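Long-range contacts in uncharacterized protein (Leishmania major, PDB 2B4W), which is of unknown function but folds as a five-bladed beta-propeller related to beta-fructosidases, so a carbohydrate-related role is possible though unproven: residues V35-K40 / L307-M311; I45-V49 / W79-P84; Y85-N90 / I135-Q139; M93-R99 / Y111-G117; V192-Y196 / F265-I269. One frame throughout, in Å; residues are numbered along the deposited sequence.

Interaction 1. Residues V35-K40 / L307-M311; sequences VPFSYK and LHFPM
Val35 and Pro36 lead into the short strand 37-39, which runs parallel to the C-terminal tail 307-311, the end directions 27° apart. Val35 (chi1 p) sets CG1 3.3 Å from Leu307 CD1, a branched aliphatic pair that buries readily. Phe37, also p, places CB 3.9 Å from Leu307 CB, and its ring meets that of Phe309 obliquely, CD2 to CD2 3.8 Å; further aromatic contacts come from Tyr46 and His44. Ser38 carries the one secure bridge, to His308 (CA to CA 4.7 Å): Ser38 N donates to Leu307 O at 2.9 Å and Ser38 O accepts from Phe309 N at 2.9 Å, so Ser38 bonds both neighbours of His308, the parallel pattern. Small Ser38 also lets CB sit off-centre over the His308 ring. Tyr39 (chi1 t) turns CE1 to 3.9 Å from CB of Met311, a selenomethionine. Lys40, just past the strand, takes left-handed angles (47/39); its N donates to water 2 at 3.0 Å, which donates to Phe309 O at 2.5 Å, while its amine reaches Asp120. The tail thus joins the propeller through two backbone bonds, a water bridge and an apolar face built on Phe37 and Phe309, an attachment largely independent of charge.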
# COMPACT_ATOMS: atom_id res chain seq x y z
N VAL A 35 5.19 0.45 -1.27
CA VAL A 35 5.50 0.72 -2.69
C VAL A 35 7.00 0.83 -2.83
O VAL A 35 7.69 1.26 -1.89
CB VAL A 35 4.81 2.00 -3.17
CG1 VAL A 35 5.36 3.18 -2.39
CG2 VAL A 35 5.03 2.19 -4.65
N PRO A 36 7.65 0.46 -3.92
CA PRO A 36 9.07 0.79 -4.00
C PRO A 36 9.35 2.28 -3.92
O PRO A 36 8.48 3.12 -4.13
CB PRO A 36 9.46 0.26 -5.40
CG PRO A 36 8.50 -0.89 -5.56
CD PRO A 36 7.19 -0.29 -5.09
N PHE A 37 10.61 2.64 -3.62
CA PHE A 37 10.99 4.05 -3.49
C PHE A 37 12.46 4.12 -3.88
O PHE A 37 13.03 3.05 -4.13
CB PHE A 37 10.80 4.62 -2.09
CG PHE A 37 11.60 3.92 -1.00
CD1 PHE A 37 11.17 2.73 -0.42
CD2 PHE A 37 12.78 4.46 -0.55
CE1 PHE A 37 11.92 2.12 0.58
CE2 PHE A 37 13.54 3.87 0.45
CZ PHE A 37 13.10 2.69 1.02
N SER A 38 13.06 5.30 -3.93
CA SER A 38 14.50 5.37 -4.22
C SER A 38 15.23 6.15 -3.14
O SER A 38 14.69 7.09 -2.56
CB SER A 38 14.72 6.00 -5.60
OG SER A 38 15.46 7.19 -5.47
N TYR A 39 16.46 5.76 -2.86
CA TYR A 39 17.29 6.41 -1.86
C TYR A 39 18.75 6.12 -2.21
O TYR A 39 19.04 5.01 -2.65
CB TYR A 39 16.90 5.90 -0.48
CG TYR A 39 17.58 6.48 0.72
CD1 TYR A 39 17.43 7.82 1.04
CD2 TYR A 39 18.38 5.69 1.55
CE1 TYR A 39 18.05 8.39 2.15
CE2 TYR A 39 18.99 6.24 2.65
CZ TYR A 39 18.83 7.58 2.95
OH TYR A 39 19.45 8.12 4.05
N LYS A 40 19.61 7.11 -2.05
CA LYS A 40 21.05 6.97 -2.29
C LYS A 40 21.35 6.27 -3.61
O LYS A 40 22.27 5.46 -3.75
CB LYS A 40 21.73 6.23 -1.13
CG LYS A 40 22.11 7.05 0.09
CD LYS A 40 22.61 6.17 1.24
CE LYS A 40 23.19 6.98 2.38
NZ LYS A 40 23.11 6.33 3.72
N LEU A 307 8.54 9.24 -4.96
CA LEU A 307 9.05 8.58 -3.75
C LEU A 307 10.56 8.43 -3.84
O LEU A 307 11.19 7.45 -3.50
CB LEU A 307 8.36 7.24 -3.54
CG LEU A 307 6.83 7.42 -3.45
CD1 LEU A 307 6.08 6.13 -3.66
CD2 LEU A 307 6.48 8.03 -2.10
N HIS A 308 11.16 9.53 -4.29
CA HIS A 308 12.61 9.63 -4.29
C HIS A 308 13.04 10.47 -3.08
O HIS A 308 12.66 11.64 -3.04
CB HIS A 308 13.13 10.24 -5.59
CG HIS A 308 12.84 9.42 -6.82
ND1 HIS A 308 13.34 9.76 -8.06
CD2 HIS A 308 12.13 8.29 -7.00
CE1 HIS A 308 12.94 8.87 -8.95
NE2 HIS A 308 12.20 7.97 -8.33
N PHE A 309 13.78 9.86 -2.16
CA PHE A 309 14.12 10.49 -0.90
C PHE A 309 15.55 11.02 -0.84
O PHE A 309 16.49 10.30 -1.17
CB PHE A 309 13.87 9.54 0.30
CG PHE A 309 12.38 9.27 0.47
CD1 PHE A 309 11.57 10.17 1.14
CD2 PHE A 309 11.79 8.13 -0.07
CE1 PHE A 309 10.20 9.95 1.25
CE2 PHE A 309 10.44 7.92 0.03
CZ PHE A 309 9.63 8.82 0.70
N PRO A 310 15.66 12.27 -0.40
CA PRO A 310 16.95 12.94 -0.24
C PRO A 310 17.70 12.35 0.93
O PRO A 310 17.11 11.87 1.90
CB PRO A 310 16.58 14.39 0.03
CG PRO A 310 15.16 14.42 0.47
CD PRO A 310 14.55 13.14 0.03
N MSE A 311 19.03 12.32 0.90
CA MSE A 311 19.68 11.77 2.12
C MSE A 311 19.96 12.88 3.12
O MSE A 311 19.31 13.93 3.11
CB MSE A 311 20.93 10.97 1.76
CG MSE A 311 21.93 11.70 0.90
SE MSE A 311 23.50 10.68 0.40
CE MSE A 311 23.28 11.06 -1.46
O HOH W 1 16.08 9.36 -4.33
O HOH W 2 18.99 9.92 -1.27

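Interaction 2. Residues I45-V49 / W79-P84; sequences IYGRV and WELEDP
Two acids approach one arginine in different geometries. Arg48, extended with chi1 to chi3 all t, points NH1 at Asp83 OD1, 2.8 Å away near the guanidinium plane, a hydrogen-bonded salt bridge. Glu82 instead lies over the guanidinium face: Arg48 NH2 to Glu82 OE2 is 3.3 Å, an ion pair through charge alone. Asp83 also accepts a hydrogen bond from Asn32. Segment 45-49 is a continuous strand, whereas 79-84 is mostly loop and turns a corner at Asp83 (phi/psi 43/70), delivering the chain into the first strand of the next propeller blade. Arg48 lies nearest Glu82 (CA to CA 5.6 Å) and Tyr46 nearest Pro84 (6.3 Å). Tyr46 (chi1 m) puts CB 3.8 Å from Pro84 CG and directs its ring edge at the face of Trp79, also m, in an offset edge-to-face pair with ring centroids 5.4 Å apart and planes at 83°; its hydroxyl bonds Pro119 O. Between them Pro84 CG lies 4.0 Å from Gly47 C. Rigid Pro84 suits the corner. In this buried blade-to-blade junction the single positive charge of Arg48 offsets part of the charge of two buried carboxylates, and aromatic packing seals the other end.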
# COMPACT_ATOMS: atom_id res chain seq x y z
N ILE A 45 12.77 -1.29 -1.22
CA ILE A 45 11.42 -1.69 -0.84
C ILE A 45 11.43 -2.21 0.61
O ILE A 45 12.40 -2.85 1.00
CB ILE A 45 10.82 -2.72 -1.79
CG1 ILE A 45 9.31 -2.75 -1.68
CG2 ILE A 45 11.40 -4.12 -1.61
CD1 ILE A 45 8.54 -3.59 -2.68
N TYR A 46 10.38 -1.88 1.36
CA TYR A 46 10.17 -2.54 2.65
C TYR A 46 9.27 -3.74 2.44
O TYR A 46 8.28 -3.66 1.71
CB TYR A 46 9.51 -1.64 3.69
CG TYR A 46 10.34 -0.45 4.10
CD1 TYR A 46 11.37 -0.55 5.03
CD2 TYR A 46 10.06 0.79 3.53
CE1 TYR A 46 12.13 0.55 5.39
CE2 TYR A 46 10.81 1.88 3.89
CZ TYR A 46 11.83 1.77 4.81
OH TYR A 46 12.52 2.91 5.11
N GLY A 47 9.58 -4.85 3.09
CA GLY A 47 8.75 -6.04 3.02
C GLY A 47 8.37 -6.56 4.40
O GLY A 47 9.07 -6.39 5.40
N ARG A 48 7.22 -7.20 4.40
CA ARG A 48 6.73 -7.92 5.57
C ARG A 48 7.27 -9.33 5.47
O ARG A 48 7.05 -10.01 4.45
CB ARG A 48 5.22 -7.86 5.66
CG ARG A 48 4.49 -8.80 6.57
CD ARG A 48 2.98 -8.84 6.29
NE ARG A 48 2.31 -9.56 7.33
CZ ARG A 48 1.09 -9.62 7.77
NH1 ARG A 48 0.06 -8.97 7.27
NH2 ARG A 48 0.85 -10.42 8.82
N VAL A 49 8.06 -9.72 6.43
CA VAL A 49 8.79 -10.96 6.54
C VAL A 49 8.22 -11.84 7.66
O VAL A 49 8.20 -11.53 8.85
CB VAL A 49 10.28 -10.70 6.77
CG1 VAL A 49 11.08 -11.98 6.60
CG2 VAL A 49 10.73 -9.62 5.79
N TRP A 79 12.00 -3.70 11.87
CA TRP A 79 10.93 -3.07 12.62
C TRP A 79 9.93 -4.15 13.00
O TRP A 79 9.69 -5.07 12.21
CB TRP A 79 10.28 -1.93 11.83
CG TRP A 79 11.26 -0.87 11.42
CD1 TRP A 79 11.46 0.32 12.08
CD2 TRP A 79 12.17 -0.86 10.31
NE1 TRP A 79 12.43 1.05 11.45
CE2 TRP A 79 12.88 0.36 10.35
CE3 TRP A 79 12.46 -1.75 9.27
CZ2 TRP A 79 13.85 0.68 9.40
CZ3 TRP A 79 13.41 -1.45 8.32
CH2 TRP A 79 14.10 -0.22 8.40
N GLU A 80 9.37 -4.06 14.20
CA GLU A 80 8.39 -5.03 14.69
C GLU A 80 7.00 -4.63 14.24
O GLU A 80 6.20 -4.16 15.04
CB GLU A 80 8.35 -5.15 16.22
CG GLU A 80 9.72 -5.38 16.81
CD GLU A 80 10.32 -6.71 16.39
OE1 GLU A 80 9.59 -7.72 16.43
OE2 GLU A 80 11.51 -6.72 16.00
N LEU A 81 6.75 -4.82 12.95
CA LEU A 81 5.48 -4.47 12.35
C LEU A 81 5.14 -5.43 11.22
O LEU A 81 6.02 -6.16 10.77
CB LEU A 81 5.52 -3.03 11.80
CG LEU A 81 6.02 -1.91 12.68
CD1 LEU A 81 6.58 -0.75 11.86
CD2 LEU A 81 4.92 -1.41 13.61
N GLU A 82 3.89 -5.37 10.78
CA GLU A 82 3.31 -5.93 9.59
C GLU A 82 2.99 -4.86 8.54
O GLU A 82 2.86 -3.68 8.89
CB GLU A 82 2.00 -6.68 9.89
CG GLU A 82 2.07 -7.57 11.12
CD GLU A 82 0.79 -8.34 11.38
OE1 GLU A 82 -0.30 -7.86 10.99
OE2 GLU A 82 0.89 -9.42 11.98
N ASP A 83 2.83 -5.27 7.29
CA ASP A 83 2.33 -4.44 6.20
C ASP A 83 2.90 -3.03 6.18
O ASP A 83 2.17 -2.07 6.47
CB ASP A 83 0.81 -4.30 6.29
CG ASP A 83 0.13 -5.66 6.32
OD1 ASP A 83 0.83 -6.63 5.97
OD2 ASP A 83 -1.06 -5.71 6.68
N PRO A 84 4.18 -2.90 5.84
CA PRO A 84 4.80 -1.57 5.85
C PRO A 84 4.27 -0.69 4.70
O PRO A 84 3.72 -1.17 3.72
CB PRO A 84 6.27 -1.87 5.68
CG PRO A 84 6.33 -3.21 5.05
CD PRO A 84 5.10 -3.97 5.40

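Interaction 3. Residues Y85-N90 / I135-Q139; sequences YIAKIN and IRVLQ
This is a blade-to-blade contact of a five-bladed beta-propeller: the innermost strands of two consecutive four-stranded sheets, 85-89 and 136-139, lie side by side around the central axis without any direct backbone hydrogen bond between them. They run in roughly the same direction, 26° apart, and approach to 6.1 Å between axes. Nearest CA pairs are Tyr85 with Arg136 (8.0 Å), Ala87 with Leu138 (6.2 Å) and Ile89 with Gln139 (5.6 Å). At the wide end Tyr85 (chi1 p) fills the gap with its ring, and the guanidinium of Arg136 (chi1 and chi2 m) lies flat upon it, planes at 3° and CZ 3.5 Å from the ring centroid, a cation-pi stack. Arg136 NH1 is held by Ile135 O at 2.9 Å, and its NE bonds Asn193 O in the following blade. The middle needs only small and branched groups: Ala87 CB is 3.9 Å, and Ile89 CD1 3.8 Å, from Val137 CG2. Water 4 links Lys88 O (2.8 Å) to Gln139 N (3.0 Å). Asn90, in a left-handed turn conformation (42/58), meets the amide of Gln139, which also bonds Gly143: Asn90 N donates to Gln139 OE1 at 2.9 Å, and Gln139 NE2 to Asn90 OD1 at 3.1 Å.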
# COMPACT_ATOMS: atom_id res chain seq x y z
N TYR A 85 4.39 0.62 4.84
CA TYR A 85 3.84 1.61 3.91
C TYR A 85 4.53 2.96 4.07
O TYR A 85 4.96 3.34 5.15
CB TYR A 85 2.34 1.82 4.03
CG TYR A 85 1.76 2.23 5.35
CD1 TYR A 85 1.49 1.23 6.29
CD2 TYR A 85 1.48 3.55 5.68
CE1 TYR A 85 0.95 1.57 7.52
CE2 TYR A 85 0.94 3.88 6.91
CZ TYR A 85 0.68 2.88 7.82
OH TYR A 85 0.15 3.15 9.06
N ILE A 86 4.63 3.67 2.94
CA ILE A 86 5.42 4.89 2.95
C ILE A 86 4.68 6.04 2.25
O ILE A 86 3.76 5.86 1.47
CB ILE A 86 6.79 4.77 2.26
CG1 ILE A 86 6.70 4.28 0.80
CG2 ILE A 86 7.78 3.94 3.05
CD1 ILE A 86 8.05 4.35 0.09
N ALA A 87 5.17 7.23 2.59
CA ALA A 87 4.71 8.45 1.95
C ALA A 87 5.82 9.49 2.07
O ALA A 87 6.68 9.36 2.94
CB ALA A 87 3.41 8.96 2.53
N LYS A 88 5.79 10.46 1.16
CA LYS A 88 6.68 11.61 1.24
C LYS A 88 5.87 12.85 1.60
O LYS A 88 4.93 13.24 0.91
CB LYS A 88 7.46 11.82 -0.04
CG LYS A 88 8.46 12.95 -0.11
CD LYS A 88 9.00 13.14 -1.54
CE LYS A 88 8.27 14.27 -2.23
NZ LYS A 88 8.60 14.39 -3.69
N ILE A 89 6.25 13.45 2.74
CA ILE A 89 5.66 14.73 3.14
C ILE A 89 6.80 15.67 3.48
O ILE A 89 7.71 15.35 4.25
CB ILE A 89 4.62 14.56 4.25
CG1 ILE A 89 3.50 13.58 3.86
CG2 ILE A 89 3.97 15.88 4.65
CD1 ILE A 89 3.82 12.14 4.17
N ASN A 90 6.77 16.83 2.84
CA ASN A 90 7.84 17.82 2.93
C ASN A 90 9.25 17.25 2.88
O ASN A 90 10.10 17.42 3.76
CB ASN A 90 7.70 18.66 4.21
CG ASN A 90 6.43 19.48 4.14
OD1 ASN A 90 6.13 20.02 3.08
ND2 ASN A 90 5.70 19.55 5.24
N ILE A 135 -4.43 2.78 7.70
CA ILE A 135 -4.36 4.23 7.74
C ILE A 135 -3.21 4.74 6.87
O ILE A 135 -2.09 4.21 7.00
CB ILE A 135 -4.15 4.79 9.17
CG1 ILE A 135 -5.19 4.34 10.20
CG2 ILE A 135 -4.04 6.33 9.09
CD1 ILE A 135 -4.69 4.08 11.61
N ARG A 136 -3.50 5.70 6.01
CA ARG A 136 -2.60 6.23 4.99
C ARG A 136 -2.68 7.75 4.85
O ARG A 136 -3.69 8.41 5.09
CB ARG A 136 -2.90 5.68 3.59
CG ARG A 136 -2.75 4.19 3.39
CD ARG A 136 -1.40 3.71 3.91
NE ARG A 136 -1.16 2.29 3.72
CZ ARG A 136 -1.35 1.33 4.62
NH1 ARG A 136 -1.80 1.56 5.84
NH2 ARG A 136 -1.08 0.07 4.30
N VAL A 137 -1.54 8.31 4.40
CA VAL A 137 -1.50 9.75 4.23
C VAL A 137 -0.83 10.12 2.91
O VAL A 137 -0.17 9.27 2.31
CB VAL A 137 -0.69 10.45 5.34
CG1 VAL A 137 -1.20 10.03 6.71
CG2 VAL A 137 0.81 10.13 5.25
N LEU A 138 -1.00 11.39 2.59
CA LEU A 138 -0.27 12.09 1.56
C LEU A 138 -0.33 13.61 1.76
O LEU A 138 -1.15 14.17 2.45
CB LEU A 138 -0.76 11.78 0.15
CG LEU A 138 -2.05 12.21 -0.51
CD1 LEU A 138 -2.30 13.65 -0.86
CD2 LEU A 138 -2.08 11.51 -1.89
N GLN A 139 0.58 14.24 1.02
CA GLN A 139 0.60 15.70 0.91
C GLN A 139 -0.27 16.17 -0.24
O GLN A 139 -0.06 15.68 -1.37
CB GLN A 139 2.05 16.16 0.69
CG GLN A 139 2.15 17.69 0.66
CD GLN A 139 3.41 18.07 1.44
OE1 GLN A 139 4.40 17.37 1.26
NE2 GLN A 139 3.33 19.10 2.26
O HOH W 3 5.51 15.38 -0.78
O HOH W 4 2.59 12.44 -0.36

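Interaction 4. Residues M93-R99 / Y111-G117; sequences MIFGGTR and YGYFYRG
Eight backbone hydrogen bonds join 93-99 to 111-117, in four reciprocal pairs. Met93 N to Gly117 O is 3.1 Å and Gly117 N to Met93 O 3.0 Å; Phe95 N to Tyr115 O 2.9 Å and Tyr115 N to Phe95 O 2.8 Å; Gly97 N to Tyr113 O 3.1 Å and Tyr113 N to Gly97 O 2.9 Å; Arg99 N to Tyr111 O 2.8 Å and Tyr111 N to Arg99 O 3.0 Å. Ile94 with Arg116, Gly96 with Phe114 and Thr98 with Gly112 form the non-hydrogen-bonded pairs between them. The strand directions differ by 155°, with axes 4.6 Å apart at closest. Together they form a beta hairpin, the two middle strands of a four-stranded antiparallel propeller blade. Glycine is called for at two places: a CB on Gly96 would clash with Tyr113 O, and at the corner one on Gly117 (146/-140) would jam against Arg116 O. On the face of the odd-numbered residues Arg99 (chi1 t) lays CB over the Tyr113 ring, 3.5 Å from its centroid, and water 5 lies 2.7 Å from Tyr113 OH, with a weak bond from Arg99 NH2. Farther along, Phe95 CD2 meets Tyr115 CD1 at 3.7 Å, beside Tyr46 and Trp79. On the other face Ile94 sets CG2 3.6 Å from Phe114 CD2 and CD1 3.6 Å from Arg116 CB, the guanidinium of Arg116 reaching out to Glu92.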
# COMPACT_ATOMS: atom_id res chain seq x y z
N MSE A 93 10.45 11.07 4.56
CA MSE A 93 9.71 9.83 4.64
C MSE A 93 8.88 9.84 5.94
O MSE A 93 9.40 10.15 7.01
CB MSE A 93 10.63 8.61 4.59
CG MSE A 93 9.89 7.28 4.61
SE MSE A 93 10.99 5.70 4.63
CE MSE A 93 10.97 5.62 2.69
N ILE A 94 7.62 9.49 5.80
CA ILE A 94 6.62 9.08 6.76
C ILE A 94 6.40 7.58 6.49
O ILE A 94 5.78 7.22 5.50
CB ILE A 94 5.34 9.87 6.68
CG1 ILE A 94 5.49 11.38 6.92
CG2 ILE A 94 4.29 9.32 7.65
CD1 ILE A 94 6.49 11.72 7.99
N PHE A 95 6.96 6.79 7.38
CA PHE A 95 6.94 5.33 7.33
C PHE A 95 6.01 4.79 8.41
O PHE A 95 6.01 5.31 9.53
CB PHE A 95 8.33 4.76 7.50
CG PHE A 95 8.43 3.28 7.83
CD1 PHE A 95 8.43 2.32 6.83
CD2 PHE A 95 8.55 2.83 9.14
CE1 PHE A 95 8.56 0.97 7.13
CE2 PHE A 95 8.68 1.49 9.45
CZ PHE A 95 8.71 0.55 8.44
N GLY A 96 5.24 3.78 8.05
CA GLY A 96 4.32 3.18 8.99
C GLY A 96 4.17 1.70 8.79
O GLY A 96 4.55 1.02 7.83
N GLY A 97 3.55 1.12 9.80
CA GLY A 97 3.32 -0.31 9.81
C GLY A 97 2.33 -0.62 10.93
O GLY A 97 2.09 0.29 11.73
N THR A 98 1.84 -1.85 10.89
CA THR A 98 0.94 -2.34 11.93
C THR A 98 1.73 -2.92 13.10
O THR A 98 2.53 -3.83 12.86
CB THR A 98 -0.01 -3.46 11.46
OG1 THR A 98 -0.78 -3.00 10.35
CG2 THR A 98 -0.96 -3.81 12.61
N ARG A 99 1.47 -2.36 14.26
CA ARG A 99 2.05 -2.83 15.52
C ARG A 99 1.03 -3.69 16.28
O ARG A 99 -0.11 -3.30 16.52
CB ARG A 99 2.54 -1.66 16.37
CG ARG A 99 3.23 -2.08 17.67
CD ARG A 99 4.73 -2.16 17.44
NE ARG A 99 5.51 -2.00 18.65
CZ ARG A 99 6.78 -1.62 18.69
NH1 ARG A 99 7.47 -1.35 17.59
NH2 ARG A 99 7.38 -1.50 19.87
N TYR A 111 -2.38 -1.40 16.17
CA TYR A 111 -2.26 0.01 15.89
C TYR A 111 -1.47 0.26 14.59
O TYR A 111 -0.61 -0.55 14.27
CB TYR A 111 -1.49 0.77 16.98
CG TYR A 111 -2.04 0.61 18.37
CD1 TYR A 111 -1.77 -0.53 19.11
CD2 TYR A 111 -2.82 1.61 18.94
CE1 TYR A 111 -2.27 -0.68 20.39
CE2 TYR A 111 -3.32 1.47 20.23
CZ TYR A 111 -3.05 0.32 20.94
OH TYR A 111 -3.54 0.17 22.22
N GLY A 112 -1.81 1.36 13.94
CA GLY A 112 -0.98 1.94 12.89
C GLY A 112 0.06 2.84 13.57
O GLY A 112 -0.35 3.83 14.17
N TYR A 113 1.33 2.49 13.50
CA TYR A 113 2.49 3.21 14.00
C TYR A 113 3.18 4.03 12.90
O TYR A 113 3.37 3.49 11.80
CB TYR A 113 3.54 2.27 14.58
CG TYR A 113 3.48 1.90 16.03
CD1 TYR A 113 2.30 1.94 16.77
CD2 TYR A 113 4.65 1.49 16.66
CE1 TYR A 113 2.31 1.58 18.11
CE2 TYR A 113 4.66 1.13 17.99
CZ TYR A 113 3.48 1.18 18.71
OH TYR A 113 3.51 0.82 20.03
N PHE A 114 3.54 5.27 13.22
CA PHE A 114 4.12 6.22 12.28
C PHE A 114 5.47 6.73 12.80
O PHE A 114 5.60 7.04 13.98
CB PHE A 114 3.21 7.43 12.02
CG PHE A 114 2.00 7.12 11.15
CD1 PHE A 114 0.85 6.60 11.71
CD2 PHE A 114 2.06 7.38 9.79
CE1 PHE A 114 -0.24 6.33 10.91
CE2 PHE A 114 0.96 7.13 8.99
CZ PHE A 114 -0.17 6.59 9.55
N TYR A 115 6.41 6.79 11.89
CA TYR A 115 7.80 7.14 12.04
C TYR A 115 8.14 8.18 10.97
O TYR A 115 7.56 8.15 9.88
CB TYR A 115 8.78 5.98 11.85
CG TYR A 115 8.48 4.76 12.68
CD1 TYR A 115 7.36 4.00 12.40
CD2 TYR A 115 9.31 4.38 13.73
CE1 TYR A 115 7.06 2.88 13.14
CE2 TYR A 115 9.02 3.25 14.48
CZ TYR A 115 7.89 2.51 14.17
OH TYR A 115 7.55 1.38 14.89
N ARG A 116 9.07 9.05 11.31
CA ARG A 116 9.48 10.06 10.32
C ARG A 116 11.00 10.11 10.25
O ARG A 116 11.72 9.71 11.18
CB ARG A 116 8.92 11.44 10.66
CG ARG A 116 9.36 11.99 12.00
CD ARG A 116 8.47 13.16 12.42
NE ARG A 116 8.85 14.36 11.67
CZ ARG A 116 8.10 15.43 11.48
NH1 ARG A 116 6.88 15.52 11.99
NH2 ARG A 116 8.59 16.45 10.76
N GLY A 117 11.50 10.58 9.12
CA GLY A 117 12.93 10.72 8.97
C GLY A 117 13.43 10.46 7.56
O GLY A 117 12.84 10.87 6.57
O HOH W 5 5.64 -0.15 21.47

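Interaction 5. Residues V192-Y196 / F265-I269; sequences VNQAY and FASGI
Tyr196 (chi1 m) reaches across to Ile269, which lays CD1 over the phenol face, 4.3 Å from the ring centroid, and CG1 3.4 Å from CZ. The hydroxyl of Tyr196 donates to Ile269 O at 2.7 Å, so the long side chain spans a gap that the backbones leave open. Gly268 suits its place beneath: a CB there would come within 3.0 Å of Tyr196 OH. These are innermost strands of two neighbouring propeller blades, 194-196 and 265-269, directed 26° apart with axes 7.2 Å apart at closest. Each carries a classic beta bulge, Asn193 and Gln194 opposite Ile206, Ser267 and Gly268 opposite Tyr280, and the strands come nearest there, Gln194 to Gly268 5.3 Å between CA atoms. Water 6 lies between the bulges, 2.9 Å from Asn193 O and 2.5 Å from Ser267 O. Asn193 (chi1 m), whose OD1 bonds His208, brings ND2 to 3.2 Å from Phe265 CE1, and its OD1 is 3.8 Å from Ala266 CB.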
# COMPACT_ATOMS: atom_id res chain seq x y z
N VAL A 192 -7.18 1.82 1.45
CA VAL A 192 -6.20 2.54 0.67
C VAL A 192 -4.84 2.00 1.10
O VAL A 192 -4.59 1.80 2.28
CB VAL A 192 -6.27 4.05 0.86
CG1 VAL A 192 -5.11 4.73 0.14
CG2 VAL A 192 -7.60 4.61 0.36
N ASN A 193 -3.98 1.73 0.14
CA ASN A 193 -2.64 1.21 0.40
C ASN A 193 -1.60 2.26 0.02
O ASN A 193 -0.59 2.41 0.68
CB ASN A 193 -2.42 -0.09 -0.35
CG ASN A 193 -3.16 -1.25 0.29
OD1 ASN A 193 -4.28 -1.56 -0.10
ND2 ASN A 193 -2.50 -1.84 1.28
N GLN A 194 -1.86 2.99 -1.07
CA GLN A 194 -0.99 4.09 -1.47
C GLN A 194 -1.86 5.15 -2.16
O GLN A 194 -2.60 4.82 -3.11
CB GLN A 194 0.14 3.60 -2.37
CG GLN A 194 1.26 4.62 -2.62
CD GLN A 194 2.11 4.78 -1.38
OE1 GLN A 194 2.25 3.84 -0.60
NE2 GLN A 194 2.67 5.96 -1.16
N ALA A 195 -1.75 6.37 -1.63
CA ALA A 195 -2.35 7.57 -2.19
C ALA A 195 -1.33 8.45 -2.92
O ALA A 195 -0.18 8.64 -2.56
CB ALA A 195 -3.08 8.39 -1.13
N TYR A 196 -1.80 9.03 -4.02
CA TYR A 196 -1.05 9.85 -4.95
C TYR A 196 -1.74 11.19 -5.18
O TYR A 196 -2.96 11.20 -5.28
CB TYR A 196 -0.91 9.16 -6.32
CG TYR A 196 -0.16 7.84 -6.20
CD1 TYR A 196 -0.79 6.68 -5.81
CD2 TYR A 196 1.21 7.80 -6.47
CE1 TYR A 196 -0.12 5.48 -5.70
CE2 TYR A 196 1.89 6.61 -6.36
CZ TYR A 196 1.23 5.46 -5.98
OH TYR A 196 1.94 4.28 -5.86
N PHE A 265 -3.03 -7.95 -2.20
CA PHE A 265 -3.14 -6.77 -1.32
C PHE A 265 -2.15 -5.72 -1.78
O PHE A 265 -0.94 -5.95 -1.60
CB PHE A 265 -2.85 -7.30 0.08
CG PHE A 265 -2.83 -6.29 1.21
CD1 PHE A 265 -1.67 -5.58 1.48
CD2 PHE A 265 -3.96 -6.08 1.98
CE1 PHE A 265 -1.65 -4.67 2.51
CE2 PHE A 265 -3.93 -5.15 3.02
CZ PHE A 265 -2.78 -4.44 3.29
N ALA A 266 -2.68 -4.67 -2.36
CA ALA A 266 -1.95 -3.63 -3.07
C ALA A 266 -0.81 -3.03 -2.28
O ALA A 266 -0.91 -2.73 -1.09
CB ALA A 266 -2.92 -2.51 -3.49
N SER A 267 0.32 -2.84 -2.96
CA SER A 267 1.46 -2.15 -2.36
C SER A 267 1.53 -0.70 -2.85
O SER A 267 1.53 0.24 -2.06
CB SER A 267 2.76 -2.89 -2.67
OG SER A 267 2.70 -4.23 -2.20
N GLY A 268 1.56 -0.54 -4.17
CA GLY A 268 1.41 0.76 -4.82
C GLY A 268 1.80 0.70 -6.28
O GLY A 268 2.22 -0.34 -6.82
N ILE A 269 1.70 1.83 -6.98
CA ILE A 269 2.17 1.87 -8.36
C ILE A 269 3.43 2.72 -8.53
O ILE A 269 3.73 3.63 -7.76
CB ILE A 269 1.12 2.45 -9.33
CG1 ILE A 269 0.74 3.84 -8.90
CG2 ILE A 269 -0.05 1.48 -9.49
CD1 ILE A 269 -0.21 4.62 -9.80
O HOH W 6 1.62 0.60 0.43

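How the interactions relate
Interactions 2, 3 and 5 are three blade-to-blade seams of one propeller, while interaction 4 lies within a blade and interaction 1 brings the C-terminal tail back to the first blade, enclosing the other four along the chain. Interaction 5 lies about 3 Å from the centre of the chain. Interactions 3 and 5, centres about 11 Å apart, are joined by Ile86 O to Gln194 NE2 (2.8 Å) and Arg136 NE to Asn193 O (3.1 Å). Backbone contacts tie interaction 4 to interactions 3 and 2: Tyr85 O to Gly96 N and Glu82 O to Thr98 N, each 2.9 Å. Phe37 CE1, 3.5 Å from Tyr46 CE2, joins interactions 1 and 2. No active site is established.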